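Local coordinates for protein spherulin-4 (Aspergillus clavatus, PDB 5C5G) that acts as a glycoside hydrolase with a (beta/alpha) barrel, binds N-acetyl-D-galactosamine, and probably serves galactosaminogalactan biosynthesis like its Aspergillus fumigatus counterpart, at residues V16-E27 against D55-L65; H147-P157 against T164-E172. All coordinates share one frame; numbering follows the deposited sequence.

Interaction 1 of 2, residues V16-E27 against D55-L65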
# COMPACT_ATOMS: atom_id res chain seq x y z
N VAL A 16 12.03 -1.04 -2.21
CA VAL A 16 13.39 -1.46 -1.94
C VAL A 16 13.78 -2.47 -2.99
O VAL A 16 13.07 -3.43 -3.19
CB VAL A 16 13.42 -2.18 -0.57
CG1 VAL A 16 14.80 -2.65 -0.21
CG2 VAL A 16 12.86 -1.27 0.54
N TYR A 17 14.91 -2.28 -3.65
CA TYR A 17 15.33 -3.25 -4.64
C TYR A 17 15.70 -4.58 -3.94
O TYR A 17 16.43 -4.57 -2.96
CB TYR A 17 16.51 -2.74 -5.46
CG TYR A 17 16.89 -3.73 -6.53
CD1 TYR A 17 16.15 -3.82 -7.69
CD2 TYR A 17 17.94 -4.62 -6.34
CE1 TYR A 17 16.45 -4.75 -8.65
CE2 TYR A 17 18.25 -5.55 -7.31
CZ TYR A 17 17.50 -5.61 -8.46
OH TYR A 17 17.79 -6.54 -9.43
N PRO A 18 15.19 -5.72 -4.44
CA PRO A 18 15.34 -7.01 -3.74
C PRO A 18 16.71 -7.69 -3.92
O PRO A 18 16.78 -8.87 -4.26
CB PRO A 18 14.22 -7.86 -4.35
CG PRO A 18 14.02 -7.29 -5.71
CD PRO A 18 14.23 -5.83 -5.56
N ALA A 19 17.77 -6.95 -3.66
CA ALA A 19 19.08 -7.55 -3.54
C ALA A 19 19.02 -8.59 -2.41
O ALA A 19 18.18 -8.48 -1.52
CB ALA A 19 20.11 -6.51 -3.23
N PRO A 20 19.89 -9.60 -2.46
CA PRO A 20 19.89 -10.57 -1.36
C PRO A 20 19.95 -9.88 0.00
O PRO A 20 20.78 -9.00 0.22
CB PRO A 20 21.15 -11.41 -1.64
CG PRO A 20 21.26 -11.35 -3.13
CD PRO A 20 20.86 -9.97 -3.51
N GLY A 21 19.03 -10.25 0.89
CA GLY A 21 18.97 -9.69 2.23
C GLY A 21 18.19 -8.39 2.36
O GLY A 21 17.81 -8.02 3.48
N ALA A 22 17.89 -7.72 1.25
CA ALA A 22 17.32 -6.38 1.32
C ALA A 22 15.94 -6.35 1.95
O ALA A 22 15.56 -5.36 2.58
CB ALA A 22 17.28 -5.72 -0.05
N TRP A 23 15.15 -7.40 1.74
CA TRP A 23 13.80 -7.47 2.27
C TRP A 23 13.73 -8.15 3.64
O TRP A 23 12.64 -8.28 4.19
CB TRP A 23 12.88 -8.15 1.26
CG TRP A 23 12.58 -7.32 0.05
CD1 TRP A 23 13.04 -6.07 -0.23
CD2 TRP A 23 11.74 -7.69 -1.05
NE1 TRP A 23 12.53 -5.63 -1.43
CE2 TRP A 23 11.73 -6.61 -1.95
CE3 TRP A 23 11.00 -8.83 -1.35
CZ2 TRP A 23 11.00 -6.63 -3.14
CZ3 TRP A 23 10.27 -8.86 -2.53
CH2 TRP A 23 10.28 -7.77 -3.41
N ASP A 24 14.88 -8.52 4.19
CA ASP A 24 14.91 -9.21 5.47
C ASP A 24 14.19 -8.47 6.59
O ASP A 24 13.50 -9.09 7.38
CB ASP A 24 16.35 -9.51 5.91
CG ASP A 24 16.98 -10.68 5.16
OD1 ASP A 24 16.38 -11.23 4.22
OD2 ASP A 24 18.11 -11.07 5.54
N PRO A 25 14.33 -7.13 6.67
CA PRO A 25 13.64 -6.47 7.78
C PRO A 25 12.12 -6.58 7.70
O PRO A 25 11.45 -6.53 8.73
CB PRO A 25 14.08 -5.01 7.65
CG PRO A 25 15.40 -5.08 6.97
CD PRO A 25 15.24 -6.21 5.97
N LEU A 26 11.59 -6.74 6.49
CA LEU A 26 10.17 -6.96 6.33
C LEU A 26 9.83 -8.41 6.66
O LEU A 26 8.88 -8.68 7.41
CB LEU A 26 9.71 -6.61 4.91
CG LEU A 26 8.27 -6.99 4.58
CD1 LEU A 26 7.28 -6.31 5.50
CD2 LEU A 26 7.96 -6.66 3.14
N GLU A 27 10.60 -9.35 6.14
CA GLU A 27 10.28 -10.73 6.43
C GLU A 27 10.36 -10.99 7.92
O GLU A 27 9.56 -11.75 8.47
CB GLU A 27 11.19 -11.69 5.67
CG GLU A 27 10.66 -13.11 5.72
CD GLU A 27 11.51 -14.09 4.97
OE1 GLU A 27 12.47 -13.67 4.28
OE2 GLU A 27 11.21 -15.29 5.08
N ASP A 55 12.99 -9.13 -12.90
CA ASP A 55 14.33 -9.71 -12.92
C ASP A 55 14.50 -10.84 -11.91
O ASP A 55 13.58 -11.15 -11.15
CB ASP A 55 15.40 -8.61 -12.83
CG ASP A 55 15.59 -8.04 -11.44
OD1 ASP A 55 15.26 -8.68 -10.42
OD2 ASP A 55 16.18 -6.93 -11.38
N GLY A 56 15.67 -11.46 -11.90
CA GLY A 56 15.88 -12.66 -11.12
C GLY A 56 15.87 -12.44 -9.63
O GLY A 56 15.60 -13.35 -8.85
N ASN A 57 16.20 -11.22 -9.21
CA ASN A 57 16.08 -10.88 -7.80
C ASN A 57 14.62 -10.84 -7.38
O ASN A 57 14.25 -11.40 -6.35
CB ASN A 57 16.78 -9.56 -7.50
CG ASN A 57 18.29 -9.69 -7.46
OD1 ASN A 57 18.83 -10.58 -6.79
ND2 ASN A 57 18.99 -8.81 -8.17
N TYR A 58 13.77 -10.19 -8.19
CA TYR A 58 12.35 -10.18 -7.91
C TYR A 58 11.76 -11.58 -7.96
O TYR A 58 10.93 -11.94 -7.12
CB TYR A 58 11.60 -9.25 -8.88
CG TYR A 58 11.62 -7.80 -8.44
CD1 TYR A 58 10.75 -7.37 -7.46
CD2 TYR A 58 12.50 -6.88 -8.98
CE1 TYR A 58 10.75 -6.08 -7.02
CE2 TYR A 58 12.51 -5.56 -8.52
CZ TYR A 58 11.62 -5.18 -7.54
OH TYR A 58 11.58 -3.89 -7.06
N THR A 59 12.17 -12.38 -8.94
CA THR A 59 11.55 -13.70 -9.06
C THR A 59 11.96 -14.62 -7.91
O THR A 59 11.23 -15.55 -7.58
CB THR A 59 11.82 -14.37 -10.41
OG1 THR A 59 13.22 -14.54 -10.57
CG2 THR A 59 11.28 -13.52 -11.54
N ARG A 60 13.12 -14.35 -7.30
CA ARG A 60 13.53 -15.09 -6.11
C ARG A 60 12.77 -14.61 -4.86
O ARG A 60 12.29 -15.42 -4.06
CB ARG A 60 15.03 -14.94 -5.87
CG ARG A 60 15.56 -15.74 -4.66
CD ARG A 60 17.04 -15.44 -4.38
NE ARG A 60 17.21 -14.05 -3.98
CZ ARG A 60 17.75 -13.09 -4.72
NH1 ARG A 60 18.23 -13.34 -5.93
NH2 ARG A 60 17.81 -11.85 -4.24
N GLU A 61 12.69 -13.30 -4.68
CA GLU A 61 12.22 -12.74 -3.41
C GLU A 61 10.70 -12.65 -3.27
O GLU A 61 10.16 -12.80 -2.18
CB GLU A 61 12.86 -11.37 -3.17
CG GLU A 61 14.39 -11.39 -3.11
CD GLU A 61 14.95 -12.12 -1.90
OE1 GLU A 61 14.21 -12.35 -0.92
OE2 GLU A 61 16.15 -12.46 -1.94
N ILE A 62 10.00 -12.39 -4.36
CA ILE A 62 8.55 -12.27 -4.29
C ILE A 62 7.89 -13.54 -3.74
O ILE A 62 7.06 -13.43 -2.84
CB ILE A 62 7.95 -11.85 -5.64
CG1 ILE A 62 8.25 -10.37 -5.87
CG2 ILE A 62 6.44 -12.12 -5.69
CD1 ILE A 62 8.04 -9.93 -7.30
N PRO A 63 8.24 -14.73 -4.24
CA PRO A 63 7.59 -15.93 -3.70
C PRO A 63 7.82 -16.15 -2.21
O PRO A 63 6.97 -16.74 -1.54
CB PRO A 63 8.23 -17.06 -4.53
CG PRO A 63 8.59 -16.41 -5.80
CD PRO A 63 9.07 -15.05 -5.41
N LYS A 64 8.95 -15.68 -1.69
CA LYS A 64 9.21 -15.80 -0.26
C LYS A 64 8.19 -15.01 0.55
O LYS A 64 7.70 -15.48 1.57
CB LYS A 64 10.63 -15.35 0.08
CG LYS A 64 11.69 -16.26 -0.50
CD LYS A 64 13.07 -15.62 -0.53
CE LYS A 64 13.53 -15.17 0.84
NZ LYS A 64 14.85 -14.48 0.77
N LEU A 65 7.87 -13.81 0.10
CA LEU A 65 6.86 -13.01 0.80
C LEU A 65 5.48 -13.57 0.58
O LEU A 65 4.66 -13.60 1.50
CB LEU A 65 6.88 -11.54 0.35
CG LEU A 65 8.14 -10.73 0.62
CD1 LEU A 65 7.90 -9.29 0.22
CD2 LEU A 65 8.57 -10.80 2.08
O HOH W 1 17.24 -12.37 0.55
O HOH W 2 15.35 -10.85 1.88
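Pro18 points its CG at the centre of one face of the Tyr58 ring, 3.4 Å from the ring centroid and almost exactly on the ring normal, a textbook CH-pi contact. The same proline also packs by CD over a face of Tyr17 and by CB over a face of Trp23, both offset toward the rim, so one pyrrolidine ring serves three aromatic neighbours of a cluster. At the edge of the Tyr17 ring the phenol is gripped twice. Its OH donates to Asp55 OD2 at 2.6 Å, on the syn side but tilted out of the carboxylate plane, and accepts a nearly straight bond from Asn57 ND2 at 2.9 Å, the phenol oxygen lying in the amide plane. With CG anti to the backbone N (chi1 -177°), Tyr17 extends to the N-terminus of helix 56-66, where Asp55 is also the N-cap, its OD1 receiving Tyr58 N. Arg60 holds Asn57 OD1 end-on and Glu61 OE2 side-on; Lys64 NZ adds a salt bridge to Glu61 OE1 at 2.8 Å, and a water joins Glu61 OE2 to Gly21 N. The six-membered ring of Trp23 packs obliquely on the helix, with CE3 3.5 Å from Leu65 CD1, while its NE1 bonds to Val16 O. Through this contact the loop following strand 9-13 and the start of helix 24-32 pack against helix 56-66, and Trp23 and Leu26 reach inward to Ile42 and Val40 of strand 38-42.

Interaction 2 of 2, residues H147-P157 against T164-E172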
# COMPACT_ATOMS: atom_id res chain seq x y z
N HIS A 147 -8.14 -10.21 -5.38
CA HIS A 147 -8.36 -9.19 -6.40
C HIS A 147 -8.49 -7.80 -5.77
O HIS A 147 -9.39 -7.03 -6.09
CB HIS A 147 -9.61 -9.50 -7.23
CG HIS A 147 -9.54 -10.81 -7.97
ND1 HIS A 147 -9.13 -10.90 -9.28
CD2 HIS A 147 -9.82 -12.07 -7.58
CE1 HIS A 147 -9.16 -12.16 -9.67
NE2 HIS A 147 -9.58 -12.89 -8.66
N TYR A 148 -7.57 -7.50 -4.88
CA TYR A 148 -7.61 -6.26 -4.11
C TYR A 148 -7.30 -5.06 -5.00
O TYR A 148 -6.50 -5.16 -5.93
CB TYR A 148 -6.54 -6.36 -3.03
CG TYR A 148 -6.76 -5.69 -1.70
CD1 TYR A 148 -7.75 -6.12 -0.83
CD2 TYR A 148 -5.89 -4.69 -1.27
CE1 TYR A 148 -7.91 -5.53 0.41
CE2 TYR A 148 -6.03 -4.10 -0.02
CZ TYR A 148 -7.04 -4.52 0.81
OH TYR A 148 -7.18 -3.93 2.04
N VAL A 149 -7.93 -3.93 -4.70
CA VAL A 149 -7.69 -2.68 -5.40
C VAL A 149 -7.38 -1.59 -4.40
O VAL A 149 -8.18 -1.32 -3.49
CB VAL A 149 -8.92 -2.26 -6.21
CG1 VAL A 149 -8.73 -0.86 -6.82
CG2 VAL A 149 -9.19 -3.26 -7.32
N VAL A 150 -6.22 -0.95 -4.56
CA VAL A 150 -5.87 0.21 -3.75
C VAL A 150 -5.60 1.38 -4.68
O VAL A 150 -5.01 1.19 -5.75
CB VAL A 150 -4.64 -0.06 -2.85
CG1 VAL A 150 -4.19 1.18 -2.07
CG2 VAL A 150 -4.94 -1.19 -1.87
N HIS A 151 -6.07 2.56 -4.29
CA HIS A 151 -5.80 3.79 -5.01
C HIS A 151 -4.89 4.67 -4.19
O HIS A 151 -5.04 4.75 -2.97
CB HIS A 151 -7.09 4.58 -5.22
CG HIS A 151 -8.02 3.96 -6.21
ND1 HIS A 151 -9.27 4.46 -6.45
CD2 HIS A 151 -7.87 2.89 -7.02
CE1 HIS A 151 -9.86 3.72 -7.38
NE2 HIS A 151 -9.03 2.77 -7.74
N ASN A 152 -3.98 5.38 -4.85
CA ASN A 152 -3.17 6.40 -4.18
C ASN A 152 -3.29 7.78 -4.83
O ASN A 152 -2.48 8.16 -5.67
CB ASN A 152 -1.70 6.03 -4.13
CG ASN A 152 -0.91 7.03 -3.31
OD1 ASN A 152 -1.47 7.81 -2.54
ND2 ASN A 152 0.40 7.06 -3.52
N PRO A 153 -4.28 8.56 -4.39
CA PRO A 153 -4.34 9.95 -4.81
C PRO A 153 -3.36 10.81 -4.04
O PRO A 153 -3.13 11.95 -4.44
CB PRO A 153 -5.79 10.35 -4.48
CG PRO A 153 -6.19 9.43 -3.38
CD PRO A 153 -5.49 8.13 -3.67
N GLY A 154 -2.80 10.29 -2.96
CA GLY A 154 -1.81 11.01 -2.19
C GLY A 154 -2.37 12.21 -1.44
O GLY A 154 -1.61 13.08 -1.01
N ALA A 155 -3.69 12.25 -1.27
CA ALA A 155 -4.42 13.38 -0.73
C ALA A 155 -5.88 12.96 -0.75
O ALA A 155 -6.20 11.88 -1.25
CB ALA A 155 -4.19 14.63 -1.57
N ILE A 156 -6.77 13.77 -0.20
CA ILE A 156 -8.15 13.35 -0.10
C ILE A 156 -8.88 13.53 -1.43
O ILE A 156 -8.97 14.64 -1.93
CB ILE A 156 -8.89 14.14 0.99
CG1 ILE A 156 -8.26 13.86 2.37
CG2 ILE A 156 -10.37 13.74 1.02
CD1 ILE A 156 -8.70 14.85 3.43
N PRO A 157 -9.41 12.45 -2.02
CA PRO A 157 -10.15 12.59 -3.27
C PRO A 157 -11.61 12.85 -2.98
O PRO A 157 -12.03 12.70 -1.83
CB PRO A 157 -10.01 11.21 -3.89
CG PRO A 157 -10.09 10.31 -2.71
CD PRO A 157 -9.36 11.03 -1.60
N THR A 164 -14.85 2.71 -5.12
CA THR A 164 -14.27 2.00 -6.27
C THR A 164 -13.01 1.22 -5.92
O THR A 164 -12.50 0.45 -6.74
CB THR A 164 -13.98 2.95 -7.45
OG1 THR A 164 -12.90 3.84 -7.15
CG2 THR A 164 -15.21 3.75 -7.77
N ALA A 165 -12.51 1.39 -4.71
CA ALA A 165 -11.28 0.73 -4.25
C ALA A 165 -11.54 0.07 -2.90
O ALA A 165 -12.46 0.47 -2.17
CB ALA A 165 -10.13 1.72 -4.15
N ASP A 166 -10.75 -0.93 -2.57
CA ASP A 166 -10.78 -1.50 -1.23
C ASP A 166 -10.16 -0.57 -0.20
O ASP A 166 -10.65 -0.47 0.93
CB ASP A 166 -10.07 -2.85 -1.23
CG ASP A 166 -10.79 -3.85 -2.07
OD1 ASP A 166 -11.93 -4.21 -1.70
OD2 ASP A 166 -10.28 -4.31 -3.12
N SER A 167 -9.11 0.14 -0.60
CA SER A 167 -8.49 1.17 0.24
C SER A 167 -7.96 2.28 -0.62
O SER A 167 -7.54 2.03 -1.75
CB SER A 167 -7.35 0.59 1.07
OG SER A 167 -7.82 -0.41 1.96
N THR A 168 -7.97 3.49 -0.07
CA THR A 168 -7.44 4.66 -0.74
C THR A 168 -6.48 5.36 0.20
O THR A 168 -6.82 5.65 1.34
CB THR A 168 -8.57 5.63 -1.12
OG1 THR A 168 -9.45 5.01 -2.07
CG2 THR A 168 -8.04 6.88 -1.76
N VAL A 169 -5.29 5.65 -0.31
CA VAL A 169 -4.29 6.43 0.42
C VAL A 169 -4.67 7.89 0.36
O VAL A 169 -4.44 8.57 -0.63
CB VAL A 169 -2.88 6.21 -0.15
CG1 VAL A 169 -1.86 6.91 0.73
CG2 VAL A 169 -2.54 4.71 -0.27
N VAL A 170 -5.27 8.38 1.44
CA VAL A 170 -5.79 9.74 1.48
C VAL A 170 -4.84 10.72 2.14
O VAL A 170 -5.12 11.92 2.14
CB VAL A 170 -7.17 9.83 2.16
CG1 VAL A 170 -8.22 9.04 1.37
CG2 VAL A 170 -7.13 9.39 3.62
N PHE A 171 -3.73 10.23 2.69
CA PHE A 171 -2.70 11.07 3.26
C PHE A 171 -1.38 10.41 2.91
O PHE A 171 -1.18 9.23 3.20
CB PHE A 171 -2.85 11.22 4.78
CG PHE A 171 -1.84 12.16 5.35
CD1 PHE A 171 -0.59 11.71 5.71
CD2 PHE A 171 -2.12 13.52 5.44
CE1 PHE A 171 0.37 12.60 6.16
CE2 PHE A 171 -1.17 14.41 5.91
CZ PHE A 171 0.06 13.95 6.27
N GLU A 172 -0.48 11.16 2.27
CA GLU A 172 0.84 10.68 1.92
C GLU A 172 1.78 11.88 1.99
O GLU A 172 1.94 12.60 1.00
CB GLU A 172 0.88 10.03 0.52
CG GLU A 172 2.23 9.39 0.22
CD GLU A 172 2.60 9.27 -1.23
OE1 GLU A 172 1.73 9.39 -2.11
OE2 GLU A 172 3.81 9.05 -1.49
O HOH W 3 -10.01 6.45 -4.59
O HOH W 4 -1.45 13.88 1.60
O HOH W 5 0.93 13.53 -1.31
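His151 and Ala165 meet face to methyl: Ala165 CB sits over the centre of the imidazole, 3.6 Å from its centroid. The ring is placed there by chi1 of -71°, which sets CG beside the backbone N, and a water in its plane links ND1 to Thr168 OG1. Asp166 CB lies over one face of the Tyr148 ring, toward its rim, and chi1 of -65° turns the carboxylate so that OD2 accepts from Val149 N at 2.9 Å through its anti lone pair. That carboxylate thus substitutes for a backbone acceptor at the strand entrance and also forms a salt bridge with Lys138. Beyond it the parallel ladder takes over, with His151 N bonded to Ser167 O and Val169 N meeting His151 O at 2.8 Å. Asn152 and Glu172 both carry CG anti to the backbone N (chi1 -174° in each), and the glutamate stays extended. Their ends meet as Asn152 ND2 donates to Glu172 OE1 at 3.0 Å, in the amide plane but from above the carboxylate. Two waters bridge Gly154 O to Glu172, one to its N and one to its O. Glu172 belongs to the N-acetyl-D-galactosamine site, and Tyr238 holds its other oxygen, OE2. The Asn152 amide thus bridges two sugar-binding acids, firmly to Glu172 and weakly to Asp116, which is consistent with a second-shell role in positioning Glu172.

Overall arrangement
Both interactions belong to one eight-stranded parallel barrel and show how such a fold separates its outer layer from its core. Interaction 1 comes first along the chain and closes before interaction 2 opens. It lies about 17 Å from the chain centre and joins two successive elements of the helical layer, 24-32 and 56-66. Interaction 2, about 8 Å from that centre, pairs the adjacent strands 148-152 and 167-172 of the barrel wall. Their centres are 25 Å apart and their nearest atoms about 13 Å, without touching. The sugar site relates them: Glu172 belongs to interaction 2, whereas Tyr15 directly precedes segment 16-27.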